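Local atomic coordinates of Efb homologous protein (Staphylococcus aureus subsp. aureus Mu50, PDB entry 2NOJ), a protein that is secreted by the bacterium, binds the C3d portion of complement C3 and inhibits complement. Residues F36-V42 against V73-L79. The protein carries 1 engineered substitution. Residues are numbered along the deposited sequence; the frame is centred on the assembly and turned at random.
Sequences FKRTRTV and VLKYNTL
Two helices, 24-39 and 61-76, end side by side, with Lys37 CA 6.7 Å from Val73 CA. Phe36 (chi1 t) fills the gap with a flat, apolar ring: compact Val73 fits CG1 over one face, while Leu74 CD1 (3.5 Å from CZ) and Leu79 CD2 (3.3 Å from CE1) meet its edge. Lys37 lays its aliphatic chain along Val73, CD to CG2 4.3 Å, leaving its amine for a weak hydrogen bond to Gln69. Arg40 leaves the helix with positive phi, its N still hydrogen-bonded to Phe36 O (2.8 Å). In this three-helix bundle of the Efb C-terminal family, an extended tail starts at Asn77, whose amide ND2 can donate back to Val73 O (2.9 Å), and brings branched Leu79 (m, t) across the first interhelical turn, its CA making a CA-H...O contact with Arg40 O (3.5 Å). Extended Thr41, 4.2 Å CA to CA from Leu79, occupies the N-cap position of helix 42-54, its small hydroxyl OG1 hydrogen-bonded to Thr44 OG1. Val42 CG2 packs 4.1 Å from Leu79 CB; both residues also touch the bound complement C3 chain.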
# COMPACT_ATOMS: atom_id res chain seq x y z
N PHE B 36 -12.33 -13.46 17.70
CA PHE B 36 -12.61 -12.03 17.67
C PHE B 36 -13.90 -11.70 18.42
O PHE B 36 -13.99 -10.69 19.13
CB PHE B 36 -12.70 -11.53 16.23
CG PHE B 36 -13.13 -10.10 16.10
CD1 PHE B 36 -12.64 -9.13 16.98
CD2 PHE B 36 -13.98 -9.70 15.08
CE1 PHE B 36 -12.98 -7.79 16.85
CE2 PHE B 36 -14.32 -8.35 14.94
CZ PHE B 36 -13.81 -7.39 15.83
N LYS B 37 -14.91 -12.56 18.26
CA LYS B 37 -16.18 -12.35 18.92
C LYS B 37 -16.00 -12.38 20.43
O LYS B 37 -16.59 -11.59 21.15
CB LYS B 37 -17.19 -13.43 18.51
CG LYS B 37 -17.63 -13.36 17.05
CD LYS B 37 -19.15 -13.27 16.93
CE LYS B 37 -19.85 -14.54 17.38
NZ LYS B 37 -21.34 -14.37 17.33
N ARG B 38 -15.15 -13.28 20.90
CA ARG B 38 -14.90 -13.39 22.32
C ARG B 38 -13.94 -12.31 22.84
O ARG B 38 -14.25 -11.58 23.78
CB ARG B 38 -14.36 -14.79 22.62
N THR B 39 -12.77 -12.20 22.21
CA THR B 39 -11.72 -11.25 22.60
C THR B 39 -12.04 -9.76 22.41
O THR B 39 -11.75 -8.94 23.28
CB THR B 39 -10.44 -11.55 21.81
OG1 THR B 39 -10.20 -12.96 21.81
CG2 THR B 39 -9.26 -10.84 22.43
N ARG B 40 -12.63 -9.42 21.27
CA ARG B 40 -12.99 -8.04 20.96
C ARG B 40 -11.82 -7.07 21.10
O ARG B 40 -11.87 -6.15 21.91
CB ARG B 40 -14.16 -7.60 21.85
CG ARG B 40 -15.38 -8.51 21.74
CD ARG B 40 -16.61 -7.97 22.48
NE ARG B 40 -16.46 -7.94 23.94
CZ ARG B 40 -16.01 -6.89 24.63
NH1 ARG B 40 -15.67 -5.78 23.99
NH2 ARG B 40 -15.91 -6.96 25.95
N THR B 41 -10.78 -7.28 20.29
CA THR B 41 -9.60 -6.39 20.28
C THR B 41 -9.19 -5.98 18.86
O THR B 41 -9.56 -6.61 17.88
CB THR B 41 -8.35 -7.04 20.93
OG1 THR B 41 -7.91 -8.14 20.12
CG2 THR B 41 -8.64 -7.51 22.33
N VAL B 42 -8.41 -4.91 18.78
CA VAL B 42 -7.92 -4.40 17.52
C VAL B 42 -7.06 -5.47 16.87
O VAL B 42 -6.98 -5.58 15.65
CB VAL B 42 -7.07 -3.15 17.76
CG1 VAL B 42 -6.55 -2.62 16.45
CG2 VAL B 42 -7.90 -2.10 18.47
N VAL B 73 -19.71 -6.99 15.52
CA VAL B 73 -18.92 -6.69 16.70
C VAL B 73 -18.43 -5.26 16.58
O VAL B 73 -18.43 -4.52 17.56
CB VAL B 73 -17.71 -7.65 16.84
CG1 VAL B 73 -17.03 -7.43 18.19
CG2 VAL B 73 -18.15 -9.12 16.67
N LEU B 74 -18.05 -4.85 15.38
CA LEU B 74 -17.54 -3.51 15.18
C LEU B 74 -18.56 -2.45 15.51
O LEU B 74 -18.21 -1.43 16.09
CB LEU B 74 -17.05 -3.31 13.75
CG LEU B 74 -15.65 -3.77 13.37
CD1 LEU B 74 -15.47 -5.24 13.64
CD2 LEU B 74 -15.43 -3.47 11.91
N LYS B 75 -19.81 -2.70 15.16
CA LYS B 75 -20.88 -1.72 15.39
C LYS B 75 -21.30 -1.49 16.83
O LYS B 75 -21.59 -0.36 17.22
CB LYS B 75 -22.12 -2.09 14.54
N TYR B 76 -21.35 -2.55 17.63
CA TYR B 76 -21.77 -2.44 19.02
C TYR B 76 -20.64 -2.50 20.04
O TYR B 76 -20.91 -2.51 21.25
CB TYR B 76 -22.80 -3.53 19.32
CG TYR B 76 -24.02 -3.40 18.45
CD1 TYR B 76 -24.60 -4.52 17.86
CD2 TYR B 76 -24.61 -2.15 18.24
CE1 TYR B 76 -25.74 -4.39 17.06
CE2 TYR B 76 -25.75 -2.02 17.46
CZ TYR B 76 -26.31 -3.14 16.87
OH TYR B 76 -27.46 -3.01 16.12
N ASN B 77 -19.40 -2.53 19.55
CA ASN B 77 -18.24 -2.58 20.43
C ASN B 77 -17.12 -1.62 20.07
O ASN B 77 -17.05 -1.07 18.97
CB ASN B 77 -17.66 -3.99 20.43
CG ASN B 77 -18.61 -5.00 20.97
OD1 ASN B 77 -18.86 -5.07 22.17
ND2 ASN B 77 -19.17 -5.79 20.07
N THR B 78 -16.24 -1.43 21.04
CA THR B 78 -15.07 -0.58 20.92
C THR B 78 -13.96 -1.59 21.20
O THR B 78 -13.72 -1.95 22.35
CB THR B 78 -15.04 0.50 22.02
OG1 THR B 78 -16.04 1.50 21.75
CG2 THR B 78 -13.66 1.15 22.11
N LEU B 79 -13.32 -2.09 20.14
CA LEU B 79 -12.27 -3.09 20.30
C LEU B 79 -11.15 -2.62 21.20
O LEU B 79 -11.12 -1.46 21.62
CB LEU B 79 -11.70 -3.47 18.94
CG LEU B 79 -12.76 -3.91 17.93
CD1 LEU B 79 -12.08 -4.37 16.66
CD2 LEU B 79 -13.62 -5.02 18.54